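Long-range contacts in UTP-glucose-1-phosphate uridylyltransferase 2 (Trypanosoma brucei, PDB 3GUE), which probably catalyses the reversible transfer of a uridylyl group from UTP to glucose 1-phosphate, giving UDP-glucose and diphosphate, and binds UDP-glucose: residues 80-85 / 129-134; 106-111 / 142-147; 163-168 / 185-190. One frame throughout, in Å; residues are numbered along the deposited sequence.

Contacts 1 and 3 both reach the bound UDP-glucose, and contact 2 lies on the outer side of contact 1. Contact 1 is the buried pairing of parallel strands 77-83 and 128-132 in the seven-stranded sheet, held by backbone bonds and amide-to-amide chemistry. Contact 2 joins the helices that precede and follow strand 128-132; only partly buried, it pairs an apolar inner side, where Leu108 and Leu144 both meet Leu130, with an ionic outer one. Contact 3, also buried, belongs to a separate antiparallel sheet, with a cation-pi stack on one flank. Phe134 ties contact 1 to contact 3, packing against Arg164, Trp186 and Pro188.

Contact 1 (80-85 / 129-134); sequences LKLNGG and MLMNSF. With UPG (uridine-5'-diphosphate-glucose), chain C.
Backbone hydrogen bonds define the pairing of 80-85 with 129-134, two neighbouring parallel strands of the central GT-A-type sheet. Lys81 N gives a nearly straight bond to Met129 O (2.9 Å), and Lys81 O receives Met131 N at 3.1 Å; both donors lie in the plane of the carbonyl they meet. The next rung, Asn83 N to Met131 O, close to the Gly84-Gly85 loop, is bent and weak.

Apolar packing fills the face carrying Leu80, Leu82, Met129 and Met131. With CG anti to its backbone N, Leu80 sends CD1 across to Met129 CB at 3.6 Å and on toward the CB of Met131. Leu82 and Met131 run side by side, and the Met131 chain, bent at its last torsion, sets CE both against Leu82 CD2 and 3.6 Å from O2 of the uracil.

Side-chain polar bonds secure the other face and the loop. Asn83 ND2 donates to Asn132 OD1 at 2.7 Å; the acceptor sits in the Asn83 amide plane, but the donor stands above that of Asn132, the two amides being 72° apart. Asn83 OD1 is taken by Ser97 and Asn132 ND2 by Glu159. Ser133 OG donates to Gly84 O (2.8 Å).

The ligand takes the loop's amides: Gly85 N bonds ribose O2C at 3.0 Å, and Gly84 N makes a weaker bond to uracil O2. With Asn83 bonded to Asn132 and Gly84 O to Ser133, the loop is fastened to segment 129-134, and its N-H groups are positioned to read uracil and ribose together.

Contact 2 (106-111 / 142-147); sequences TFLDFT and NFLRKY
A capping box opens helix 107-122, and its acid also binds Lys146 and Tyr147 in the 3-10 turn and loop just after helix 137-143. Thr106, the N-cap residue, accepts Asp109 N at its OG1 in a straight bond of 3.1 Å, with a weak one from Leu108 N. Asp109 completes the box: its OD2 takes Thr106 N at 2.7 Å on the anti lone pair, while Thr106 OG1 donates to the same oxygen from above the carboxylate plane.

The other oxygen, OD1, faces 142-147 and is gripped twice. Tyr147 OH donates along the anti lone pair, and Lys146 NZ, at the tip of a fully extended chain, forms a 2.9 Å salt bridge to Asp109 OD1 from above the carboxylate plane. A water donating to OD2 also touches Lys146 NZ weakly. So many donors, together with the helix N-terminus, would be expected to keep Asp109 ionised.

Beside this polar cluster stands the ring of Phe143, its CG anti to the backbone N (chi1 -177°), which aims the ring at the helix start. Its CZ meets Thr106 OG1 tip to tip, and Asp109 OD2 lies at the ring edge. Leu108 slides past Phe143 in the opposite direction, CD2 resting 3.8 Å from Phe143 CD2. Farther in, Leu108 crosses Leu144 at about a right angle; both also pack on Leu130 of strand 128-132, so that the two helical segments close over one part of the sheet. The carboxylate of Asp109 is turned 67° from the Tyr147 ring plane, with OD1 lying 2.6 Å from Tyr147 OH at the ring's edge.

Contact 3 (163-168 / 185-190); sequences NRVPKI and EWVPPG. With UPG (uridine-5'-diphosphate-glucose), chain C.
From its CB, which lies 3.9 Å from Trp186 CE3, the side chain of Arg164 crosses the indole obliquely, entering at its CE3 edge. CG occupies the crowded position between backbone N and carbonyl carbon (chi1 51°), and from there the chain runs extended. CG and CD pass the rim of the indole, CD at 3.8 Å from Trp186 CE3; NE is the first atom over the ring system, and CZ stands 4.0 Å from the centroid of the five-membered ring, almost on its normal. NH1 ends above Trp186 CD1 and CG. Guanidinium and indole planes differ by just 10°, so this is a flat stack and a cation-pi interaction at once. Phe134 makes a second cation-pi contact with Arg164, and NH2 has a weak bond to Ser22.

Beneath the stack, the antiparallel ladder at the edge of the four-stranded sheet pairs Val165 N with Val187 O and Val187 N with Val165 O, each at 2.9 Å. Lys167 N then reaches Glu185 O at 3.0 Å. Val165 points to the same side as Val187, its CG1 packing 3.6 Å from Pro189 CB near the bound dithiol, while the extended Lys167 chain crosses Val187 at about a right angle, CE against CG1, and carries NZ to Val335 O.

Past Pro188 and Pro189 the chain arrives at Gly190, whose N makes a weak 2.8 Å bond to uracil O4. Its positive phi (102°) is one that suits glycine. The ladder thus ties the uracil-contacting loop to the sheet edge, and the indole face would be expected to stabilise the arginine's charge.

Contact 1 (80-85 / 129-134)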
loop_
_atom_site.group_PDB
_atom_site.type_symbol
_atom_site.label_atom_id
_atom_site.label_comp_id
_atom_site.label_asym_id
_atom_site.label_seq_id
_atom_site.Cartn_x
_atom_site.Cartn_y
_atom_site.Cartn_z
ATOM N N LEU A 80 -1.069 -10.339 8.732
ATOM C CA LEU A 80 -0.646 -10.426 7.336
ATOM C C LEU A 80 -0.050 -9.091 6.926
ATOM O O LEU A 80 -0.655 -8.025 7.146
ATOM C CB LEU A 80 -1.831 -10.770 6.419
ATOM C CG LEU A 80 -1.686 -10.927 4.891
ATOM C CD1 LEU A 80 -0.644 -11.887 4.481
ATOM C CD2 LEU A 80 -3.018 -11.355 4.292
ATOM N N LYS A 81 1.144 -9.150 6.346
ATOM C CA LYS A 81 1.751 -7.959 5.726
ATOM C C LYS A 81 1.710 -8.149 4.214
ATOM O O LYS A 81 2.166 -9.186 3.712
ATOM C CB LYS A 81 3.201 -7.807 6.233
ATOM C CG LYS A 81 3.415 -6.706 7.302
ATOM C CD LYS A 81 3.382 -5.312 6.648
ATOM C CE LYS A 81 4.113 -4.239 7.471
ATOM N NZ LYS A 81 3.159 -3.388 8.271
ATOM N N LEU A 82 1.118 -7.190 3.497
ATOM C CA LEU A 82 1.074 -7.212 2.033
ATOM C C LEU A 82 2.514 -7.029 1.484
ATOM O O LEU A 82 3.269 -6.175 1.954
ATOM C CB LEU A 82 0.139 -6.116 1.500
ATOM C CG LEU A 82 -1.316 -6.109 2.015
ATOM C CD1 LEU A 82 -2.143 -4.926 1.459
ATOM C CD2 LEU A 82 -2.047 -7.464 1.781
ATOM N N ASN A 83 2.869 -7.808 0.469
ATOM C CA ASN A 83 4.249 -7.819 -0.049
ATOM C C ASN A 83 4.317 -8.201 -1.541
ATOM O O ASN A 83 5.340 -8.690 -2.018
ATOM C CB ASN A 83 5.083 -8.786 0.816
ATOM C CG ASN A 83 6.583 -8.652 0.585
ATOM O OD1 ASN A 83 7.138 -7.545 0.574
ATOM N ND2 ASN A 83 7.229 -9.769 0.350
ATOM N N GLY A 84 3.221 -7.950 -2.268
ATOM C CA GLY A 84 3.014 -8.506 -3.614
ATOM C C GLY A 84 3.174 -7.508 -4.743
ATOM O O GLY A 84 3.255 -7.899 -5.898
ATOM N N GLY A 85 3.265 -6.222 -4.424
ATOM C CA GLY A 85 3.354 -5.201 -5.466
ATOM C C GLY A 85 4.739 -5.149 -6.092
ATOM O O GLY A 85 5.709 -5.682 -5.536
ATOM N N MET A 129 2.091 -13.828 8.242
ATOM C CA MET A 129 2.077 -14.187 6.828
ATOM C C MET A 129 2.484 -12.966 6.012
ATOM O O MET A 129 2.334 -11.833 6.455
ATOM C CB MET A 129 0.678 -14.660 6.398
ATOM C CG MET A 129 0.271 -16.061 6.881
ATOM S SD MET A 129 -1.291 -16.690 6.180
ATOM C CE MET A 129 -2.448 -15.596 6.963
ATOM N N LEU A 130 3.012 -13.223 4.833
ATOM C CA LEU A 130 3.396 -12.189 3.896
ATOM C C LEU A 130 2.740 -12.624 2.584
ATOM O O LEU A 130 2.898 -13.766 2.125
ATOM C CB LEU A 130 4.936 -12.129 3.775
ATOM C CG LEU A 130 5.821 -11.460 4.844
ATOM C CD1 LEU A 130 7.192 -12.096 4.781
ATOM C CD2 LEU A 130 5.967 -9.929 4.636
ATOM N N MET A 131 1.937 -11.737 2.019
ATOM C CA MET A 131 1.356 -12.007 0.729
ATOM C C MET A 131 2.342 -11.589 -0.346
ATOM O O MET A 131 2.586 -10.385 -0.574
ATOM C CB MET A 131 0.023 -11.298 0.547
ATOM C CG MET A 131 -0.723 -11.740 -0.721
ATOM S SD MET A 131 -2.411 -11.159 -0.786
ATOM C CE MET A 131 -2.223 -9.505 -1.511
ATOM N N ASN A 132 2.868 -12.601 -1.031
ATOM C CA ASN A 132 3.857 -12.404 -2.083
ATOM C C ASN A 132 3.246 -12.634 -3.457
ATOM O O ASN A 132 2.206 -13.238 -3.556
ATOM C CB ASN A 132 5.090 -13.283 -1.822
ATOM C CG ASN A 132 5.738 -13.007 -0.436
ATOM O OD1 ASN A 132 5.665 -11.909 0.073
ATOM N ND2 ASN A 132 6.344 -14.011 0.155
ATOM N N SER A 133 3.850 -12.065 -4.495
ATOM C CA SER A 133 3.487 -12.332 -5.885
ATOM C C SER A 133 4.651 -13.062 -6.579
ATOM O O SER A 133 5.709 -13.278 -5.963
ATOM C CB SER A 133 3.234 -11.008 -6.604
ATOM O OG SER A 133 4.450 -10.260 -6.669
ATOM N N PHE A 134 4.464 -13.412 -7.859
ATOM C CA PHE A 134 5.518 -14.036 -8.660
ATOM C C PHE A 134 6.814 -13.191 -8.654
ATOM O O PHE A 134 7.916 -13.744 -8.725
ATOM C CB PHE A 134 5.030 -14.347 -10.108
ATOM C CG PHE A 134 4.752 -13.109 -10.963
ATOM C CD1 PHE A 134 5.666 -12.688 -11.937
ATOM C CD2 PHE A 134 3.565 -12.380 -10.810
ATOM C CE1 PHE A 134 5.417 -11.540 -12.714
ATOM C CE2 PHE A 134 3.304 -11.237 -11.590
ATOM C CZ PHE A 134 4.231 -10.821 -12.537
HETATM N N1 UPG C . 0.425 -5.160 -3.086
HETATM C C2 UPG C . 0.196 -6.551 -3.115
HETATM N N3 UPG C . -0.398 -7.072 -4.251
HETATM C C4 UPG C . -0.769 -6.303 -5.328
HETATM C C5 UPG C . -0.565 -4.918 -5.299
HETATM C C6 UPG C . 0.027 -4.334 -4.184
HETATM O O2 UPG C . 0.515 -7.338 -2.211
HETATM O O4 UPG C . -1.279 -6.882 -6.297
HETATM C C1C UPG C . 1.060 -4.542 -1.878
HETATM C C2C UPG C . 2.227 -3.561 -2.034
HETATM O O2C UPG C . 3.465 -4.264 -2.206
HETATM C C3C UPG C . 2.175 -2.875 -0.671
HETATM C C4C UPG C . 0.680 -2.759 -0.420
HETATM O O4C UPG C . 0.030 -3.760 -1.248
HETATM O O3C UPG C . 2.723 -3.753 0.311
HETATM C C5C UPG C . 0.128 -1.361 -0.852
HETATM O O5C UPG C . 0.166 -1.138 -2.236
HETATM P PA UPG C . 0.589 0.299 -2.836
HETATM O O1A UPG C . 1.829 0.672 -2.097
HETATM O O2A UPG C . 0.593 0.299 -4.303
HETATM O O3A UPG C . -0.621 1.262 -2.272
HETATM P PB UPG C . -2.036 1.601 -3.002
HETATM O O1B UPG C . -2.678 0.327 -3.368
HETATM O O2B UPG C . -1.867 2.671 -4.034
HETATM O O3B UPG C . -2.766 2.336 -1.776
HETATM C "C1'" UPG C . -3.089 1.553 -0.569
HETATM C "C2'" UPG C . -4.595 1.589 -0.349
HETATM C "C3'" UPG C . -5.009 3.050 -0.236
HETATM C "C4'" UPG C . -4.285 3.682 0.964
HETATM C "C5'" UPG C . -2.750 3.538 0.802
HETATM C "C6'" UPG C . -2.048 3.862 2.095
HETATM O "O2'" UPG C . -5.298 0.975 -1.445
HETATM O "O3'" UPG C . -6.420 3.126 -0.133
HETATM O "O4'" UPG C . -4.630 5.053 1.092
HETATM O "O5'" UPG C . -2.345 2.175 0.498
HETATM O "O6'" UPG C . -0.663 4.094 1.832
#

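Contact 2 (106-111 / 142-147)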
loop_
_atom_site.group_PDB
_atom_site.type_symbol
_atom_site.label_atom_id
_atom_site.label_comp_id
_atom_site.label_asym_id
_atom_site.label_seq_id
_atom_site.Cartn_x
_atom_site.Cartn_y
_atom_site.Cartn_z
ATOM N N THR A 106 16.152 -2.921 6.145
ATOM C CA THR A 106 15.121 -2.767 5.102
ATOM C C THR A 106 13.752 -2.680 5.781
ATOM O O THR A 106 13.666 -2.788 7.015
ATOM C CB THR A 106 15.085 -3.965 4.141
ATOM O OG1 THR A 106 14.771 -5.140 4.889
ATOM C CG2 THR A 106 16.459 -4.168 3.386
ATOM N N PHE A 107 12.695 -2.546 4.973
ATOM C CA PHE A 107 11.308 -2.511 5.473
ATOM C C PHE A 107 11.071 -3.892 6.119
ATOM O O PHE A 107 10.417 -3.997 7.151
ATOM C CB PHE A 107 10.281 -2.299 4.339
ATOM C CG PHE A 107 10.119 -0.847 3.857
ATOM C CD1 PHE A 107 9.168 -0.003 4.430
ATOM C CD2 PHE A 107 10.888 -0.356 2.801
ATOM C CE1 PHE A 107 9.011 1.319 3.981
ATOM C CE2 PHE A 107 10.736 0.961 2.340
ATOM C CZ PHE A 107 9.800 1.798 2.927
ATOM N N LEU A 108 11.658 -4.941 5.524
ATOM C CA LEU A 108 11.382 -6.314 5.946
ATOM C C LEU A 108 12.095 -6.679 7.245
ATOM O O LEU A 108 11.570 -7.460 8.042
ATOM C CB LEU A 108 11.669 -7.323 4.807
ATOM C CG LEU A 108 11.145 -8.767 4.923
ATOM C CD1 LEU A 108 9.664 -8.884 5.381
ATOM C CD2 LEU A 108 11.364 -9.463 3.592
ATOM N N ASP A 109 13.296 -6.128 7.441
ATOM C CA ASP A 109 13.983 -6.120 8.740
ATOM C C ASP A 109 13.066 -5.588 9.822
ATOM O O ASP A 109 12.795 -6.291 10.796
ATOM C CB ASP A 109 15.247 -5.254 8.696
ATOM C CG ASP A 109 16.388 -5.940 8.023
ATOM O OD1 ASP A 109 16.732 -7.072 8.464
ATOM O OD2 ASP A 109 16.919 -5.353 7.049
ATOM N N PHE A 110 12.593 -4.347 9.649
ATOM C CA PHE A 110 11.633 -3.730 10.594
ATOM C C PHE A 110 10.354 -4.541 10.869
ATOM O O PHE A 110 9.969 -4.676 12.026
ATOM C CB PHE A 110 11.347 -2.264 10.244
ATOM C CG PHE A 110 12.477 -1.341 10.601
ATOM C CD1 PHE A 110 12.792 -1.106 11.937
ATOM C CD2 PHE A 110 13.241 -0.713 9.602
ATOM C CE1 PHE A 110 13.860 -0.259 12.297
ATOM C CE2 PHE A 110 14.292 0.131 9.939
ATOM C CZ PHE A 110 14.607 0.371 11.294
ATOM N N THR A 111 9.783 -5.161 9.828
ATOM C CA THR A 111 8.625 -6.069 9.961
ATOM C C THR A 111 8.959 -7.331 10.780
ATOM O O THR A 111 8.201 -7.689 11.675
ATOM C CB THR A 111 8.054 -6.487 8.553
ATOM O OG1 THR A 111 7.521 -5.339 7.883
ATOM C CG2 THR A 111 6.965 -7.551 8.677
ATOM N N ASN A 142 14.722 -15.474 -0.001
ATOM C CA ASN A 142 16.172 -15.518 0.195
ATOM C C ASN A 142 16.637 -14.494 1.223
ATOM O O ASN A 142 17.521 -14.804 2.036
ATOM C CB ASN A 142 16.964 -15.400 -1.109
ATOM C CG ASN A 142 18.300 -16.165 -1.047
ATOM O OD1 ASN A 142 18.322 -17.415 -1.079
ATOM N ND2 ASN A 142 19.412 -15.426 -0.937
ATOM N N PHE A 143 16.025 -13.298 1.202
ATOM C CA PHE A 143 16.269 -12.298 2.248
ATOM C C PHE A 143 16.026 -12.837 3.661
ATOM O O PHE A 143 16.812 -12.584 4.594
ATOM C CB PHE A 143 15.459 -11.008 2.060
ATOM C CG PHE A 143 15.773 -9.957 3.117
ATOM C CD1 PHE A 143 16.781 -9.032 2.907
ATOM C CD2 PHE A 143 15.084 -9.932 4.335
ATOM C CE1 PHE A 143 17.107 -8.094 3.874
ATOM C CE2 PHE A 143 15.411 -9.000 5.310
ATOM C CZ PHE A 143 16.433 -8.075 5.077
ATOM N N LEU A 144 14.925 -13.545 3.836
ATOM C CA LEU A 144 14.575 -14.053 5.171
ATOM C C LEU A 144 15.481 -15.163 5.729
ATOM O O LEU A 144 15.245 -15.616 6.839
ATOM C CB LEU A 144 13.083 -14.426 5.255
ATOM C CG LEU A 144 12.093 -13.241 5.157
ATOM C CD1 LEU A 144 10.627 -13.704 5.041
ATOM C CD2 LEU A 144 12.280 -12.219 6.314
ATOM N N ARG A 145 16.511 -15.588 4.977
ATOM C CA ARG A 145 17.547 -16.475 5.499
ATOM C C ARG A 145 18.162 -15.910 6.772
ATOM O O ARG A 145 18.486 -16.663 7.683
ATOM C CB ARG A 145 18.662 -16.716 4.484
ATOM C CG ARG A 145 18.316 -17.712 3.417
ATOM C CD ARG A 145 19.547 -18.147 2.658
ATOM N NE ARG A 145 19.179 -18.930 1.484
ATOM C CZ ARG A 145 18.967 -20.238 1.510
ATOM N NH1 ARG A 145 19.075 -20.913 2.658
ATOM N NH2 ARG A 145 18.657 -20.878 0.391
ATOM N N LYS A 146 18.310 -14.579 6.793
ATOM C CA LYS A 146 18.696 -13.794 7.962
ATOM C C LYS A 146 17.806 -14.015 9.191
ATOM O O LYS A 146 18.267 -13.835 10.294
ATOM C CB LYS A 146 18.671 -12.306 7.590
ATOM C CG LYS A 146 19.198 -11.368 8.639
ATOM C CD LYS A 146 19.060 -9.931 8.127
ATOM C CE LYS A 146 19.853 -8.965 8.972
ATOM N NZ LYS A 146 19.546 -7.606 8.453
ATOM N N TYR A 147 16.532 -14.364 8.989
ATOM C CA TYR A 147 15.615 -14.664 10.113
ATOM C C TYR A 147 15.172 -16.135 10.123
ATOM O O TYR A 147 14.082 -16.466 9.655
ATOM C CB TYR A 147 14.420 -13.687 10.139
ATOM C CG TYR A 147 14.842 -12.233 10.268
ATOM C CD1 TYR A 147 15.191 -11.698 11.513
ATOM C CD2 TYR A 147 14.893 -11.393 9.152
ATOM C CE1 TYR A 147 15.592 -10.351 11.651
ATOM C CE2 TYR A 147 15.298 -10.063 9.264
ATOM C CZ TYR A 147 15.635 -9.544 10.512
ATOM O OH TYR A 147 16.041 -8.245 10.622
HETATM O O HOH W 1 19.200 -5.640 5.822
#

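Contact 3 (163-168 / 185-190)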
loop_
_atom_site.group_PDB
_atom_site.type_symbol
_atom_site.label_atom_id
_atom_site.label_comp_id
_atom_site.label_asym_id
_atom_site.label_seq_id
_atom_site.Cartn_x
_atom_site.Cartn_y
_atom_site.Cartn_z
ATOM N N ASN A 163 -2.326 -14.414 -6.831
ATOM C CA ASN A 163 -2.466 -14.718 -8.230
ATOM C C ASN A 163 -1.700 -13.721 -9.093
ATOM O O ASN A 163 -1.107 -12.759 -8.590
ATOM C CB ASN A 163 -3.949 -14.675 -8.586
ATOM C CG ASN A 163 -4.786 -15.602 -7.713
ATOM O OD1 ASN A 163 -5.784 -15.184 -7.114
ATOM N ND2 ASN A 163 -4.385 -16.863 -7.643
ATOM N N ARG A 164 -1.659 -14.029 -10.381
ATOM C CA ARG A 164 -1.214 -13.105 -11.430
ATOM C C ARG A 164 -2.163 -13.133 -12.613
ATOM O O ARG A 164 -2.826 -14.153 -12.887
ATOM C CB ARG A 164 0.218 -13.360 -11.886
ATOM C CG ARG A 164 0.555 -14.786 -12.275
ATOM C CD ARG A 164 1.973 -14.801 -12.844
ATOM N NE ARG A 164 2.250 -15.991 -13.649
ATOM C CZ ARG A 164 3.381 -16.166 -14.335
ATOM N NH1 ARG A 164 4.334 -15.237 -14.298
ATOM N NH2 ARG A 164 3.570 -17.273 -15.046
ATOM N N VAL A 165 -2.208 -11.996 -13.303
ATOM C CA VAL A 165 -3.140 -11.778 -14.386
ATOM C C VAL A 165 -2.371 -11.152 -15.566
ATOM O O VAL A 165 -1.404 -10.425 -15.366
ATOM C CB VAL A 165 -4.413 -10.923 -13.939
ATOM C CG1 VAL A 165 -5.062 -11.491 -12.675
ATOM C CG2 VAL A 165 -4.108 -9.470 -13.721
ATOM N N PRO A 166 -2.772 -11.453 -16.809
ATOM C CA PRO A 166 -1.999 -10.767 -17.849
ATOM C C PRO A 166 -2.388 -9.296 -17.993
ATOM O O PRO A 166 -3.539 -8.924 -17.723
ATOM C CB PRO A 166 -2.371 -11.558 -19.120
ATOM C CG PRO A 166 -3.744 -12.025 -18.880
ATOM C CD PRO A 166 -3.812 -12.337 -17.386
ATOM N N LYS A 167 -1.409 -8.461 -18.332
ATOM C CA LYS A 167 -1.649 -7.105 -18.816
ATOM C C LYS A 167 -2.318 -7.308 -20.166
ATOM O O LYS A 167 -1.986 -8.263 -20.876
ATOM C CB LYS A 167 -0.340 -6.368 -19.029
ATOM C CG LYS A 167 0.446 -6.131 -17.747
ATOM C CD LYS A 167 1.764 -5.472 -18.085
ATOM C CE LYS A 167 2.661 -5.417 -16.857
ATOM N NZ LYS A 167 3.922 -4.660 -17.131
ATOM N N ILE A 168 -3.292 -6.471 -20.502
ATOM C CA ILE A 168 -4.047 -6.693 -21.741
ATOM C C ILE A 168 -3.910 -5.434 -22.618
ATOM O O ILE A 168 -3.832 -4.347 -22.084
ATOM C CB ILE A 168 -5.521 -7.113 -21.460
ATOM C CG1 ILE A 168 -6.283 -6.052 -20.645
ATOM C CG2 ILE A 168 -5.565 -8.500 -20.701
ATOM C CD1 ILE A 168 -7.807 -6.108 -20.864
ATOM N N GLU A 185 4.699 -9.267 -19.080
ATOM C CA GLU A 185 3.368 -9.632 -19.621
ATOM C C GLU A 185 2.287 -9.846 -18.529
ATOM O O GLU A 185 1.098 -10.046 -18.836
ATOM C CB GLU A 185 3.467 -10.888 -20.499
ATOM C CG GLU A 185 4.355 -10.748 -21.769
ATOM C CD GLU A 185 4.596 -12.065 -22.519
ATOM O OE1 GLU A 185 4.070 -13.138 -22.118
ATOM O OE2 GLU A 185 5.336 -12.024 -23.519
ATOM N N TRP A 186 2.718 -9.812 -17.269
ATOM C CA TRP A 186 1.902 -10.206 -16.125
ATOM C C TRP A 186 1.931 -9.148 -15.030
ATOM O O TRP A 186 2.960 -8.501 -14.864
ATOM C CB TRP A 186 2.477 -11.485 -15.512
ATOM C CG TRP A 186 2.357 -12.629 -16.395
ATOM C CD1 TRP A 186 3.279 -13.064 -17.313
ATOM C CD2 TRP A 186 1.245 -13.518 -16.478
ATOM N NE1 TRP A 186 2.802 -14.180 -17.954
ATOM C CE2 TRP A 186 1.559 -14.483 -17.463
ATOM C CE3 TRP A 186 0.011 -13.597 -15.807
ATOM C CZ2 TRP A 186 0.682 -15.509 -17.811
ATOM C CZ3 TRP A 186 -0.866 -14.609 -16.149
ATOM C CH2 TRP A 186 -0.512 -15.579 -17.137
ATOM N N VAL A 187 0.833 -9.021 -14.279
ATOM C CA VAL A 187 0.813 -8.263 -12.987
ATOM C C VAL A 187 -0.028 -8.948 -11.919
ATOM O O VAL A 187 -1.057 -9.510 -12.254
ATOM C CB VAL A 187 0.230 -6.843 -13.107
ATOM C CG1 VAL A 187 1.275 -5.882 -13.583
ATOM C CG2 VAL A 187 -1.014 -6.818 -13.992
ATOM N N PRO A 188 0.384 -8.840 -10.626
ATOM C CA PRO A 188 -0.489 -9.259 -9.515
ATOM C C PRO A 188 -1.750 -8.385 -9.588
ATOM O O PRO A 188 -1.626 -7.192 -9.890
ATOM C CB PRO A 188 0.336 -8.921 -8.255
ATOM C CG PRO A 188 1.352 -7.906 -8.706
ATOM C CD PRO A 188 1.667 -8.307 -10.130
ATOM N N PRO A 189 -2.941 -8.962 -9.333
ATOM C CA PRO A 189 -4.181 -8.205 -9.595
ATOM C C PRO A 189 -4.647 -7.203 -8.501
ATOM O O PRO A 189 -5.847 -6.917 -8.406
ATOM C CB PRO A 189 -5.208 -9.314 -9.777
ATOM C CG PRO A 189 -4.701 -10.469 -8.972
ATOM C CD PRO A 189 -3.215 -10.329 -8.822
ATOM N N GLY A 190 -3.721 -6.713 -7.678
ATOM C CA GLY A 190 -4.027 -5.762 -6.586
ATOM C C GLY A 190 -4.045 -6.514 -5.272
ATOM O O GLY A 190 -4.184 -7.726 -5.281
HETATM N N1 UPG C . 0.425 -5.160 -3.086
HETATM C C2 UPG C . 0.196 -6.551 -3.115
HETATM N N3 UPG C . -0.398 -7.072 -4.251
HETATM C C4 UPG C . -0.769 -6.303 -5.328
HETATM C C5 UPG C . -0.565 -4.918 -5.299
HETATM C C6 UPG C . 0.027 -4.334 -4.184
HETATM O O2 UPG C . 0.515 -7.338 -2.211
HETATM O O4 UPG C . -1.279 -6.882 -6.297
HETATM C C1C UPG C . 1.060 -4.542 -1.878
HETATM C C2C UPG C . 2.227 -3.561 -2.034
HETATM O O2C UPG C . 3.465 -4.264 -2.206
HETATM C C3C UPG C . 2.175 -2.875 -0.671
HETATM C C4C UPG C . 0.680 -2.759 -0.420
HETATM O O4C UPG C . 0.030 -3.760 -1.248
HETATM O O3C UPG C . 2.723 -3.753 0.311
HETATM C C5C UPG C . 0.128 -1.361 -0.852
HETATM O O5C UPG C . 0.166 -1.138 -2.236
HETATM P PA UPG C . 0.589 0.299 -2.836
HETATM O O1A UPG C . 1.829 0.672 -2.097
HETATM O O2A UPG C . 0.593 0.299 -4.303
HETATM O O3A UPG C . -0.621 1.262 -2.272
HETATM P PB UPG C . -2.036 1.601 -3.002
HETATM O O1B UPG C . -2.678 0.327 -3.368
HETATM O O2B UPG C . -1.867 2.671 -4.034
HETATM O O3B UPG C . -2.766 2.336 -1.776
HETATM C "C1'" UPG C . -3.089 1.553 -0.569
HETATM C "C2'" UPG C . -4.595 1.589 -0.349
HETATM C "C3'" UPG C . -5.009 3.050 -0.236
HETATM C "C4'" UPG C . -4.285 3.682 0.964
HETATM C "C5'" UPG C . -2.750 3.538 0.802
HETATM C "C6'" UPG C . -2.048 3.862 2.095
HETATM O "O2'" UPG C . -5.298 0.975 -1.445
HETATM O "O3'" UPG C . -6.420 3.126 -0.133
HETATM O "O4'" UPG C . -4.630 5.053 1.092
HETATM O "O5'" UPG C . -2.345 2.175 0.498
HETATM O "O6'" UPG C . -0.663 4.094 1.832
#